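Local coordinates for protein integral membrane indolylacetylinositol arabinosyltransferase EmbB (PDB 7BVC) that probably acts as an integral-membrane arabinosyltransferase that polymerises arabinose into the arabinan of cell-wall arabinogalactan, at residues L617-L622 with A656-L661; P517-A522 with G631-S636; N610-L615 with R681-L686; F624-T629 with G696-V701. One frame throughout, in Å; residues are numbered along the deposited sequence.

Interaction 1 of 4, residues L617-L622 with A656-L661; sequences LVLFVL and AIFFAL
Two transmembrane helices of the GT-C-type membrane domain run antiparallel here, the short segments 617-622 and 656-661 crossing at -163° with their axes 8.1 Å apart at closest approach. Leu619 lies at the middle of the interface. Its CB points at the opposing helix, Leu619 CB lying 4.2 Å from Phe658 O. CG then stands anti to the Leu619 carbonyl carbon (chi1 -72°), which carries it toward the partner helix, and chi2 sends the methyls to different residues. Leu619 CD1 reaches the backbone of the next turn, 4.0 Å from Leu661 O, and also meets Leu661 CB. Leu619 CD2 takes the other course and approaches the ring of Phe658 obliquely, 4.2 Å from Phe658 CD1. Phe658 in turn sets its CB against Leu619 O and extends across Leu619 at about a right angle; over one face of its ring lies Leu622, CD1 displaced toward the rim.

On the lipid side, Phe620 and Phe659 both place CG anti to the backbone N and run side by side. Both rings touch a bound cardiolipin, and Phe659 also stacks on an aromatic side chain of another protein's chain. Helix 690-712 packs against Val618 through Ala694. The phenylalanine pair that borders the lipid meets edge to edge, Phe620 CE1 lying 3.8 Å from Phe659 CE1, each near the plane of the other ring.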
loop_
_atom_site.group_PDB
_atom_site.type_symbol
_atom_site.label_atom_id
_atom_site.label_comp_id
_atom_site.label_asym_id
_atom_site.label_seq_id
_atom_site.Cartn_x
_atom_site.Cartn_y
_atom_site.Cartn_z
ATOM N N LEU B 617 16.474 24.091 -0.343
ATOM C CA LEU B 617 15.540 23.202 0.344
ATOM C C LEU B 617 14.092 23.610 0.089
ATOM O O LEU B 617 13.213 22.753 -0.080
ATOM C CB LEU B 617 15.839 23.190 1.842
ATOM C CG LEU B 617 14.852 22.444 2.740
ATOM C CD1 LEU B 617 14.743 20.990 2.321
ATOM C CD2 LEU B 617 15.271 22.551 4.195
ATOM N N VAL B 618 13.824 24.917 0.062
ATOM C CA VAL B 618 12.467 25.396 -0.200
ATOM C C VAL B 618 12.025 24.995 -1.605
ATOM O O VAL B 618 10.908 24.504 -1.812
ATOM C CB VAL B 618 12.387 26.918 0.005
ATOM C CG1 VAL B 618 11.114 27.469 -0.604
ATOM C CG2 VAL B 618 12.463 27.257 1.480
ATOM N N LEU B 619 12.896 25.205 -2.592
ATOM C CA LEU B 619 12.554 24.800 -3.954
ATOM C C LEU B 619 12.377 23.289 -4.059
ATOM O O LEU B 619 11.527 22.812 -4.819
ATOM C CB LEU B 619 13.620 25.290 -4.933
ATOM C CG LEU B 619 13.624 26.798 -5.182
ATOM C CD1 LEU B 619 14.966 27.256 -5.718
ATOM C CD2 LEU B 619 12.509 27.184 -6.137
ATOM N N PHE B 620 13.148 22.525 -3.282
ATOM C CA PHE B 620 13.008 21.072 -3.293
ATOM C C PHE B 620 11.653 20.640 -2.749
ATOM O O PHE B 620 10.991 19.767 -3.327
ATOM C CB PHE B 620 14.140 20.438 -2.486
ATOM C CG PHE B 620 14.144 18.939 -2.519
ATOM C CD1 PHE B 620 14.426 18.258 -3.689
ATOM C CD2 PHE B 620 13.869 18.210 -1.376
ATOM C CE1 PHE B 620 14.432 16.878 -3.718
ATOM C CE2 PHE B 620 13.873 16.831 -1.402
ATOM C CZ PHE B 620 14.155 16.165 -2.572
ATOM N N VAL B 621 11.216 21.236 -1.638
ATOM C CA VAL B 621 9.919 20.835 -1.096
ATOM C C VAL B 621 8.790 21.306 -2.005
ATOM O O VAL B 621 7.754 20.639 -2.109
ATOM C CB VAL B 621 9.728 21.330 0.352
ATOM C CG1 VAL B 621 10.822 20.775 1.250
ATOM C CG2 VAL B 621 9.676 22.837 0.423
ATOM N N LEU B 622 8.968 22.432 -2.701
ATOM C CA LEU B 622 7.980 22.836 -3.700
ATOM C C LEU B 622 7.877 21.803 -4.816
ATOM O O LEU B 622 6.774 21.410 -5.223
ATOM C CB LEU B 622 8.340 24.208 -4.268
ATOM C CG LEU B 622 7.584 25.408 -3.707
ATOM C CD1 LEU B 622 8.041 26.679 -4.394
ATOM C CD2 LEU B 622 6.089 25.220 -3.874
ATOM N N ALA B 656 9.551 19.116 -12.353
ATOM C CA ALA B 656 10.884 19.041 -12.942
ATOM C C ALA B 656 11.539 20.414 -13.001
ATOM O O ALA B 656 12.753 20.537 -12.800
ATOM C CB ALA B 656 10.807 18.420 -14.335
ATOM N N ILE B 657 10.755 21.459 -13.267
ATOM C CA ILE B 657 11.305 22.810 -13.305
ATOM C C ILE B 657 11.805 23.225 -11.926
ATOM O O ILE B 657 12.904 23.775 -11.785
ATOM C CB ILE B 657 10.253 23.793 -13.846
ATOM C CG1 ILE B 657 9.802 23.365 -15.243
ATOM C CG2 ILE B 657 10.809 25.203 -13.874
ATOM C CD1 ILE B 657 8.792 24.297 -15.868
ATOM N N PHE B 658 11.009 22.961 -10.887
ATOM C CA PHE B 658 11.440 23.284 -9.533
ATOM C C PHE B 658 12.632 22.440 -9.109
ATOM O O PHE B 658 13.507 22.928 -8.390
ATOM C CB PHE B 658 10.282 23.100 -8.555
ATOM C CG PHE B 658 9.240 24.173 -8.641
ATOM C CD1 PHE B 658 9.593 25.508 -8.577
ATOM C CD2 PHE B 658 7.904 23.845 -8.787
ATOM C CE1 PHE B 658 8.634 26.494 -8.656
ATOM C CE2 PHE B 658 6.942 24.828 -8.866
ATOM C CZ PHE B 658 7.307 26.154 -8.801
ATOM N N PHE B 659 12.696 21.183 -9.557
ATOM C CA PHE B 659 13.853 20.350 -9.245
ATOM C C PHE B 659 15.114 20.882 -9.914
ATOM O O PHE B 659 16.193 20.880 -9.309
ATOM C CB PHE B 659 13.588 18.908 -9.672
ATOM C CG PHE B 659 14.611 17.931 -9.175
ATOM C CD1 PHE B 659 14.656 17.576 -7.840
ATOM C CD2 PHE B 659 15.528 17.368 -10.043
ATOM C CE1 PHE B 659 15.595 16.677 -7.379
ATOM C CE2 PHE B 659 16.470 16.470 -9.587
ATOM C CZ PHE B 659 16.503 16.124 -8.254
ATOM N N ALA B 660 15.000 21.350 -11.158
ATOM C CA ALA B 660 16.150 21.944 -11.831
ATOM C C ALA B 660 16.597 23.221 -11.132
ATOM O O ALA B 660 17.800 23.457 -10.959
ATOM C CB ALA B 660 15.816 22.220 -13.294
ATOM N N LEU B 661 15.642 24.060 -10.720
ATOM C CA LEU B 661 15.996 25.271 -9.987
ATOM C C LEU B 661 16.671 24.939 -8.661
ATOM O O LEU B 661 17.629 25.607 -8.256
ATOM C CB LEU B 661 14.754 26.129 -9.757
ATOM C CG LEU B 661 14.083 26.715 -11.000
ATOM C CD1 LEU B 661 12.745 27.330 -10.640
ATOM C CD2 LEU B 661 14.984 27.742 -11.659
#

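Interaction 2 of 4, residues P517-A522 with G631-S636; sequences PTTDGA and GWWYVS
Thr519 fills the close-packed part of this loop-to-loop contact with a single methyl group. With CG2 anti to its own backbone N and OG1 beside that N (chi1 -57°), the threonine sends its carbon branch into the bend of segment 631-636. There Thr519 CG2 lies 3.3 Å from Trp632 O. The same methyl, Thr519 CG2, is 3.9 Å from Gly631 O. Gly631 has no side chain to stand between the two loops, and Gly631 CA is 5.4 Å from Thr519 CA. Ala522 continues the seam, Ala522 CB lying 3.9 Å from Gly631 O, on the more deeply buried flank.

The other flank, made by Trp633 and Asp520, is partly exposed and looser. Trp633 brings its indole back toward the first loop, so that Thr519 CG2 stands 4.3 Å above one face, offset toward the rim, while Asp520 runs alongside the six-membered ring. Asp520 OD2 lies at the ring edge, 3.4 Å from Trp633 CZ2, with carboxylate and indole planes 51° apart. This is contact with a carbon edge; the carboxylate is paired through OD2 in a salt bridge with Arg525 NH2.

The side chain of Trp633 is about 6 Å from the bound ethambutol, so the contact borders the surroundings of the drug pocket. Trp632 turns its CB the other way and packs on Ser705 and Met706 of helix 690-712. The two loops thus join the approach to helix 527-545 with the connection between helices 608-625 and 654-675.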
loop_
_atom_site.group_PDB
_atom_site.type_symbol
_atom_site.label_atom_id
_atom_site.label_comp_id
_atom_site.label_asym_id
_atom_site.label_seq_id
_atom_site.Cartn_x
_atom_site.Cartn_y
_atom_site.Cartn_z
ATOM N N PRO B 517 0.442 9.284 -5.897
ATOM C CA PRO B 517 -0.231 10.248 -6.792
ATOM C C PRO B 517 -1.711 9.930 -6.977
ATOM O O PRO B 517 -2.179 9.528 -8.050
ATOM C CB PRO B 517 0.572 10.101 -8.086
ATOM C CG PRO B 517 0.982 8.667 -8.091
ATOM C CD PRO B 517 1.166 8.247 -6.651
ATOM N N THR B 518 -2.479 10.113 -5.902
ATOM C CA THR B 518 -3.906 9.819 -5.919
ATOM C C THR B 518 -4.708 11.023 -5.444
ATOM O O THR B 518 -4.155 12.114 -5.272
ATOM C CB THR B 518 -4.216 8.601 -5.045
ATOM O OG1 THR B 518 -3.725 8.823 -3.718
ATOM C CG2 THR B 518 -3.564 7.349 -5.618
ATOM N N THR B 519 -6.013 10.839 -5.239
ATOM C CA THR B 519 -6.854 11.932 -4.765
ATOM C C THR B 519 -6.675 12.181 -3.273
ATOM O O THR B 519 -6.804 13.324 -2.820
ATOM C CB THR B 519 -8.322 11.633 -5.081
ATOM O OG1 THR B 519 -8.472 11.419 -6.490
ATOM C CG2 THR B 519 -9.213 12.792 -4.665
ATOM N N ASP B 520 -6.361 11.139 -2.502
ATOM C CA ASP B 520 -6.164 11.313 -1.066
ATOM C C ASP B 520 -4.952 12.194 -0.786
ATOM O O ASP B 520 -5.053 13.189 -0.058
ATOM C CB ASP B 520 -6.021 9.952 -0.388
ATOM C CG ASP B 520 -6.188 10.032 1.114
ATOM O OD1 ASP B 520 -5.794 9.074 1.812
ATOM O OD2 ASP B 520 -6.716 11.055 1.598
ATOM N N GLY B 521 -3.800 11.843 -1.348
ATOM C CA GLY B 521 -2.643 12.715 -1.292
ATOM C C GLY B 521 -2.441 13.455 -2.597
ATOM O O GLY B 521 -1.920 12.892 -3.563
ATOM N N ALA B 522 -2.837 14.722 -2.634
ATOM C CA ALA B 522 -2.825 15.525 -3.844
ATOM C C ALA B 522 -1.891 16.717 -3.665
ATOM O O ALA B 522 -1.152 16.812 -2.681
ATOM C CB ALA B 522 -4.248 15.965 -4.192
ATOM N N GLY B 631 -6.763 16.744 -7.861
ATOM C CA GLY B 631 -8.128 16.271 -7.700
ATOM C C GLY B 631 -8.662 16.505 -6.298
ATOM O O GLY B 631 -7.924 16.416 -5.316
ATOM N N TRP B 632 -9.952 16.806 -6.222
ATOM C CA TRP B 632 -10.691 16.909 -4.972
ATOM C C TRP B 632 -11.626 15.708 -4.853
ATOM O O TRP B 632 -11.637 14.818 -5.706
ATOM C CB TRP B 632 -11.430 18.244 -4.902
ATOM C CG TRP B 632 -10.532 19.413 -5.190
ATOM C CD1 TRP B 632 -10.231 19.933 -6.413
ATOM C CD2 TRP B 632 -9.808 20.198 -4.235
ATOM N NE1 TRP B 632 -9.372 20.994 -6.280
ATOM C CE2 TRP B 632 -9.096 21.177 -4.953
ATOM C CE3 TRP B 632 -9.695 20.169 -2.841
ATOM C CZ2 TRP B 632 -8.283 22.117 -4.325
ATOM C CZ3 TRP B 632 -8.888 21.103 -2.223
ATOM C CH2 TRP B 632 -8.193 22.065 -2.962
ATOM N N TRP B 633 -12.425 15.676 -3.785
ATOM C CA TRP B 633 -12.923 14.383 -3.314
ATOM C C TRP B 633 -14.129 13.863 -4.096
ATOM O O TRP B 633 -14.024 12.869 -4.821
ATOM C CB TRP B 633 -13.245 14.469 -1.821
ATOM C CG TRP B 633 -12.126 13.970 -0.967
ATOM C CD1 TRP B 633 -11.390 14.692 -0.075
ATOM C CD2 TRP B 633 -11.600 12.640 -0.939
ATOM N NE1 TRP B 633 -10.443 13.892 0.514
ATOM C CE2 TRP B 633 -10.552 12.626 -0.000
ATOM C CE3 TRP B 633 -11.917 11.457 -1.612
ATOM C CZ2 TRP B 633 -9.819 11.478 0.282
ATOM C CZ3 TRP B 633 -11.189 10.319 -1.331
ATOM C CH2 TRP B 633 -10.152 10.337 -0.392
ATOM N N TYR B 634 -15.286 14.513 -3.973
ATOM C CA TYR B 634 -16.497 13.957 -4.572
ATOM C C TYR B 634 -17.108 14.864 -5.629
ATOM O O TYR B 634 -17.222 14.458 -6.788
ATOM C CB TYR B 634 -17.523 13.639 -3.473
ATOM C CG TYR B 634 -18.890 13.273 -4.001
ATOM C CD1 TYR B 634 -19.033 12.350 -5.028
ATOM C CD2 TYR B 634 -20.036 13.855 -3.478
ATOM C CE1 TYR B 634 -20.277 12.019 -5.520
ATOM C CE2 TYR B 634 -21.285 13.526 -3.964
ATOM C CZ TYR B 634 -21.397 12.608 -4.985
ATOM O OH TYR B 634 -22.636 12.276 -5.479
ATOM N N VAL B 635 -17.491 16.087 -5.272
ATOM C CA VAL B 635 -18.091 17.018 -6.219
ATOM C C VAL B 635 -17.318 18.318 -6.325
ATOM O O VAL B 635 -17.602 19.118 -7.229
ATOM C CB VAL B 635 -19.566 17.311 -5.874
ATOM C CG1 VAL B 635 -20.440 16.132 -6.255
ATOM C CG2 VAL B 635 -19.712 17.626 -4.401
ATOM N N SER B 636 -16.363 18.564 -5.431
ATOM C CA SER B 636 -15.420 19.653 -5.625
ATOM C C SER B 636 -14.496 19.383 -6.802
ATOM O O SER B 636 -13.808 20.300 -7.263
ATOM C CB SER B 636 -14.608 19.867 -4.353
ATOM O OG SER B 636 -15.451 20.213 -3.271
#

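Interaction 3 of 4, residues N610-L615 with R681-L686; sequences NRMAFL and RVVDRL
The guanidinium of Arg611 and the carboxylate of Asp684 lie nearly in parallel planes, 19° apart, although the two side chains cross obliquely. Arg611 leaves its helix with CG anti to the carbonyl carbon, extends through chi2 and bends at chi3, which turns both terminal nitrogens onto one carboxylate oxygen. Arg611 NH1 donates to Asp684 OD1 at 3.1 Å with an N-H...O angle of 137°, and Arg611 NH2 adds a weak bond to the same OD1 at 3.2 Å. The salt bridge is therefore forked on a single acceptor. For the NH1 bond, OD1 uses its anti lone pair, on the side away from OD2.

Two further bonds fix the rotation of the buried guanidinium: NH1 also donates to Thr687 OG1, and NE donates to Leu605 O. Asp684 lies in the first turn of helix 682-686, where the helix end may further favour its negative charge.

The salt bridge closes one edge of a packing in which the start of a transmembrane helix, 608-625, meets the short helix 682-686 that precedes helix 690-712; segments 610-615 and 682-686 cross at 40°, with axes 10.2 Å apart at their nearest. Next to the charged pair, Met612 and Val683 also cross obliquely. The methionine bends at chi2, bringing Met612 SD 4.0 Å from Val683 CG2 and almost as near to CG1; it also packs on Ala665, Trp668 and Ala669 of helix 654-675. One turn further along, where Leu686 is exposed, Leu615 CD2 comes 4.3 Å from Leu686 CB.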
loop_
_atom_site.group_PDB
_atom_site.type_symbol
_atom_site.label_atom_id
_atom_site.label_comp_id
_atom_site.label_asym_id
_atom_site.label_seq_id
_atom_site.Cartn_x
_atom_site.Cartn_y
_atom_site.Cartn_z
ATOM N N ASN B 610 24.578 29.460 3.600
ATOM C CA ASN B 610 23.508 28.866 4.396
ATOM C C ASN B 610 22.140 29.295 3.878
ATOM O O ASN B 610 21.220 28.472 3.765
ATOM C CB ASN B 610 23.679 29.251 5.863
ATOM C CG ASN B 610 24.949 28.689 6.467
ATOM O OD1 ASN B 610 25.290 27.528 6.254
ATOM N ND2 ASN B 610 25.658 29.512 7.227
ATOM N N ARG B 611 21.994 30.574 3.538
ATOM C CA ARG B 611 20.729 31.053 2.995
ATOM C C ARG B 611 20.463 30.464 1.615
ATOM O O ARG B 611 19.315 30.157 1.274
ATOM C CB ARG B 611 20.735 32.580 2.955
ATOM C CG ARG B 611 20.615 33.205 4.336
ATOM C CD ARG B 611 20.449 34.709 4.277
ATOM N NE ARG B 611 21.727 35.409 4.345
ATOM C CZ ARG B 611 22.171 36.241 3.412
ATOM N NH1 ARG B 611 21.439 36.477 2.335
ATOM N NH2 ARG B 611 23.344 36.836 3.555
ATOM N N MET B 612 21.516 30.270 0.817
ATOM C CA MET B 612 21.340 29.615 -0.475
ATOM C C MET B 612 20.909 28.163 -0.306
ATOM O O MET B 612 20.066 27.666 -1.062
ATOM C CB MET B 612 22.629 29.707 -1.288
ATOM C CG MET B 612 22.408 29.716 -2.783
ATOM S SD MET B 612 21.609 31.226 -3.347
ATOM C CE MET B 612 20.731 30.618 -4.779
ATOM N N ALA B 613 21.471 27.467 0.685
ATOM C CA ALA B 613 21.061 26.089 0.941
ATOM C C ALA B 613 19.611 26.023 1.403
ATOM O O ALA B 613 18.871 25.104 1.027
ATOM C CB ALA B 613 21.987 25.450 1.977
ATOM N N PHE B 614 19.179 26.991 2.214
ATOM C CA PHE B 614 17.779 27.003 2.627
ATOM C C PHE B 614 16.855 27.286 1.448
ATOM O O PHE B 614 15.772 26.697 1.345
ATOM C CB PHE B 614 17.553 28.024 3.739
ATOM C CG PHE B 614 16.215 27.892 4.400
ATOM C CD1 PHE B 614 15.948 26.827 5.241
ATOM C CD2 PHE B 614 15.215 28.819 4.170
ATOM C CE1 PHE B 614 14.718 26.694 5.843
ATOM C CE2 PHE B 614 13.982 28.690 4.772
ATOM C CZ PHE B 614 13.734 27.627 5.611
ATOM N N LEU B 615 17.258 28.189 0.552
ATOM C CA LEU B 615 16.482 28.417 -0.664
ATOM C C LEU B 615 16.382 27.145 -1.499
ATOM O O LEU B 615 15.317 26.830 -2.050
ATOM C CB LEU B 615 17.111 29.546 -1.478
ATOM C CG LEU B 615 16.396 29.942 -2.768
ATOM C CD1 LEU B 615 14.984 30.402 -2.466
ATOM C CD2 LEU B 615 17.172 31.026 -3.492
ATOM N N ARG B 681 25.776 39.527 -3.114
ATOM C CA ARG B 681 24.799 40.610 -3.137
ATOM C C ARG B 681 23.463 40.231 -3.749
ATOM O O ARG B 681 22.434 40.742 -3.306
ATOM C CB ARG B 681 25.361 41.819 -3.896
ATOM C CG ARG B 681 24.555 43.091 -3.701
ATOM C CD ARG B 681 25.416 44.328 -3.878
ATOM N NE ARG B 681 24.894 45.465 -3.126
ATOM C CZ ARG B 681 25.095 45.656 -1.826
ATOM N NH1 ARG B 681 24.581 46.720 -1.223
ATOM N NH2 ARG B 681 25.809 44.785 -1.128
ATOM N N VAL B 682 23.445 39.352 -4.751
ATOM C CA VAL B 682 22.172 38.897 -5.298
ATOM C C VAL B 682 21.512 37.866 -4.394
ATOM O O VAL B 682 20.287 37.695 -4.450
ATOM C CB VAL B 682 22.357 38.335 -6.715
ATOM C CG1 VAL B 682 23.027 39.366 -7.602
ATOM C CG2 VAL B 682 23.183 37.071 -6.674
ATOM N N VAL B 683 22.289 37.176 -3.556
ATOM C CA VAL B 683 21.693 36.292 -2.563
ATOM C C VAL B 683 20.886 37.098 -1.557
ATOM O O VAL B 683 19.842 36.640 -1.077
ATOM C CB VAL B 683 22.782 35.449 -1.874
ATOM C CG1 VAL B 683 22.159 34.462 -0.909
ATOM C CG2 VAL B 683 23.611 34.718 -2.912
ATOM N N ASP B 684 21.343 38.311 -1.227
ATOM C CA ASP B 684 20.572 39.177 -0.341
ATOM C C ASP B 684 19.211 39.512 -0.934
ATOM O O ASP B 684 18.240 39.697 -0.194
ATOM C CB ASP B 684 21.349 40.459 -0.049
ATOM C CG ASP B 684 22.592 40.211 0.776
ATOM O OD1 ASP B 684 22.607 39.234 1.553
ATOM O OD2 ASP B 684 23.553 40.998 0.654
ATOM N N ARG B 685 19.122 39.600 -2.262
ATOM C CA ARG B 685 17.842 39.850 -2.912
ATOM C C ARG B 685 16.994 38.586 -2.981
ATOM O O ARG B 685 15.778 38.642 -2.770
ATOM C CB ARG B 685 18.068 40.410 -4.316
ATOM C CG ARG B 685 18.687 41.796 -4.346
ATOM C CD ARG B 685 19.004 42.223 -5.769
ATOM N NE ARG B 685 19.806 43.442 -5.812
ATOM C CZ ARG B 685 20.512 43.834 -6.867
ATOM N NH1 ARG B 685 20.518 43.103 -7.974
ATOM N NH2 ARG B 685 21.215 44.957 -6.816
ATOM N N LEU B 686 17.616 37.443 -3.273
ATOM C CA LEU B 686 16.846 36.223 -3.492
ATOM C C LEU B 686 16.362 35.593 -2.192
ATOM O O LEU B 686 15.343 34.897 -2.193
ATOM C CB LEU B 686 17.674 35.211 -4.282
ATOM C CG LEU B 686 18.076 35.601 -5.703
ATOM C CD1 LEU B 686 19.076 34.605 -6.258
ATOM C CD2 LEU B 686 16.853 35.683 -6.597
#

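Interaction 4 of 4, residues F624-T629 with G696-V701; sequences FCFAST and GFMVVV
Phe626 has its chi1 at -97°, away from the staggered positions, and this aims the ring straight across at helix 690-712. Met698 answers with a curled chain: its three torsions are all near -60°, so the thioether folds round to meet the ring tip to tip. Phe697 holds CG anti to the backbone N, which lays its ring beside the far end of Phe626.

These three side chains converge on one ring corner. Phe626 CE2 lies 3.4 Å from Phe697 CE2 and 3.5 Å from Met698 SD. The two aromatic rings meet rim to rim, centroids 5.6 Å apart and planes at 41°, without either covering the other's face. The sulfur makes a Met-aromatic contact, oblique to the ring and 4.6 Å from SD of Met698 to the Phe626 centroid. Val701 adds its CG2 at the ring edge, 4.0 Å from Phe626 CZ, and the Met698 methyl CE reaches back to Cys625 CB at 4.4 Å.

Phe626 is the first residue to leave helical geometry after helix 608-625, and its ring projects toward helix 690-712 just where the chain turns off as a loop. Helix 654-675 closes one side through Phe658 on Phe697, while Val527, at the start of helix 527-545, packs on Met698 and Val530 on Cys625, leaving the contact wedged among four transmembrane helices.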
loop_
_atom_site.group_PDB
_atom_site.type_symbol
_atom_site.label_atom_id
_atom_site.label_comp_id
_atom_site.label_asym_id
_atom_site.label_seq_id
_atom_site.Cartn_x
_atom_site.Cartn_y
_atom_site.Cartn_z
ATOM N N PHE B 624 8.561 18.703 -4.600
ATOM C CA PHE B 624 7.874 17.537 -4.053
ATOM C C PHE B 624 6.367 17.760 -4.008
ATOM O O PHE B 624 5.590 16.836 -4.269
ATOM C CB PHE B 624 8.398 17.204 -2.659
ATOM C CG PHE B 624 7.513 16.262 -1.896
ATOM C CD1 PHE B 624 7.511 14.909 -2.185
ATOM C CD2 PHE B 624 6.677 16.728 -0.896
ATOM C CE1 PHE B 624 6.693 14.040 -1.492
ATOM C CE2 PHE B 624 5.858 15.861 -0.201
ATOM C CZ PHE B 624 5.867 14.517 -0.499
ATOM N N CYS B 625 5.939 18.975 -3.660
ATOM C CA CYS B 625 4.510 19.270 -3.588
ATOM C C CYS B 625 3.848 19.126 -4.950
ATOM O O CYS B 625 2.791 18.497 -5.075
ATOM C CB CYS B 625 4.287 20.680 -3.044
ATOM S SG CYS B 625 4.772 20.906 -1.329
ATOM N N PHE B 626 4.452 19.705 -5.986
ATOM C CA PHE B 626 3.814 19.783 -7.296
ATOM C C PHE B 626 3.911 18.490 -8.106
ATOM O O PHE B 626 3.694 18.528 -9.323
ATOM C CB PHE B 626 4.401 20.942 -8.100
ATOM C CG PHE B 626 3.579 22.190 -8.036
ATOM C CD1 PHE B 626 2.527 22.382 -8.910
ATOM C CD2 PHE B 626 3.849 23.169 -7.097
ATOM C CE1 PHE B 626 1.763 23.527 -8.856
ATOM C CE2 PHE B 626 3.087 24.317 -7.036
ATOM C CZ PHE B 626 2.043 24.495 -7.918
ATOM N N ALA B 627 4.222 17.356 -7.482
ATOM C CA ALA B 627 4.416 16.094 -8.191
ATOM C C ALA B 627 3.229 15.152 -8.040
ATOM O O ALA B 627 3.407 13.940 -7.906
ATOM C CB ALA B 627 5.696 15.416 -7.718
ATOM N N SER B 628 2.006 15.675 -8.058
ATOM C CA SER B 628 0.817 14.846 -7.920
ATOM C C SER B 628 -0.324 15.484 -8.702
ATOM O O SER B 628 -0.152 16.507 -9.368
ATOM C CB SER B 628 0.446 14.660 -6.449
ATOM O OG SER B 628 -0.581 13.698 -6.306
ATOM N N THR B 629 -1.500 14.868 -8.615
ATOM C CA THR B 629 -2.671 15.360 -9.321
ATOM C C THR B 629 -3.313 16.517 -8.559
ATOM O O THR B 629 -2.926 16.856 -7.438
ATOM C CB THR B 629 -3.686 14.239 -9.528
ATOM O OG1 THR B 629 -4.332 13.942 -8.284
ATOM C CG2 THR B 629 -3.000 12.988 -10.043
ATOM N N GLY B 696 2.283 31.675 -0.446
ATOM C CA GLY B 696 1.335 32.402 -1.268
ATOM C C GLY B 696 1.138 31.772 -2.628
ATOM O O GLY B 696 0.039 31.823 -3.186
ATOM N N PHE B 697 2.191 31.162 -3.179
ATOM C CA PHE B 697 2.049 30.435 -4.434
ATOM C C PHE B 697 0.998 29.338 -4.317
ATOM O O PHE B 697 0.083 29.244 -5.146
ATOM C CB PHE B 697 3.397 29.851 -4.854
ATOM C CG PHE B 697 3.429 29.361 -6.270
ATOM C CD1 PHE B 697 3.147 30.217 -7.317
ATOM C CD2 PHE B 697 3.742 28.045 -6.553
ATOM C CE1 PHE B 697 3.175 29.769 -8.622
ATOM C CE2 PHE B 697 3.771 27.592 -7.856
ATOM C CZ PHE B 697 3.488 28.456 -8.891
ATOM N N MET B 698 1.101 28.505 -3.280
ATOM C CA MET B 698 0.155 27.407 -3.112
ATOM C C MET B 698 -1.248 27.920 -2.809
ATOM O O MET B 698 -2.240 27.347 -3.279
ATOM C CB MET B 698 0.633 26.470 -2.005
ATOM C CG MET B 698 2.058 25.978 -2.183
ATOM S SD MET B 698 2.301 25.085 -3.729
ATOM C CE MET B 698 1.155 23.726 -3.521
ATOM N N VAL B 699 -1.356 28.996 -2.025
ATOM C CA VAL B 699 -2.677 29.541 -1.724
ATOM C C VAL B 699 -3.347 30.061 -2.991
ATOM O O VAL B 699 -4.538 29.809 -3.230
ATOM C CB VAL B 699 -2.573 30.632 -0.645
ATOM C CG1 VAL B 699 -3.921 31.291 -0.429
ATOM C CG2 VAL B 699 -2.067 30.038 0.654
ATOM N N VAL B 700 -2.599 30.785 -3.827
ATOM C CA VAL B 700 -3.150 31.281 -5.084
ATOM C C VAL B 700 -3.525 30.121 -5.995
ATOM O O VAL B 700 -4.551 30.160 -6.687
ATOM C CB VAL B 700 -2.152 32.238 -5.761
ATOM C CG1 VAL B 700 -2.520 32.463 -7.216
ATOM C CG2 VAL B 700 -2.098 33.559 -5.015
ATOM N N VAL B 701 -2.708 29.065 -6.006
ATOM C CA VAL B 701 -3.015 27.898 -6.827
ATOM C C VAL B 701 -4.341 27.279 -6.402
ATOM O O VAL B 701 -5.192 26.969 -7.242
ATOM C CB VAL B 701 -1.864 26.878 -6.761
ATOM C CG1 VAL B 701 -2.350 25.497 -7.154
ATOM C CG2 VAL B 701 -0.725 27.316 -7.665
#

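In the fold
Interactions 3, 1 and 4 share helix 608-625 and follow one another along it in that order, facing helices 682-686, 654-675 and 690-712. Interaction 1 lies at the surface beside cardiolipin and is wholly apolar; interaction 4, 12 Å away between centres, is its buried continuation, since Phe658 touches both Phe626 and Phe697, and Leu622 touches Met698. Interaction 3, partly buried near the other end of the helix, is the one with a salt bridge between its segments. Interaction 2 joins loops instead of helices, nearer the centre of the chain, and pairs a methyl with carbonyls; a probable hydrogen bond between Gly521 O and Ser628 OG links it to interaction 4.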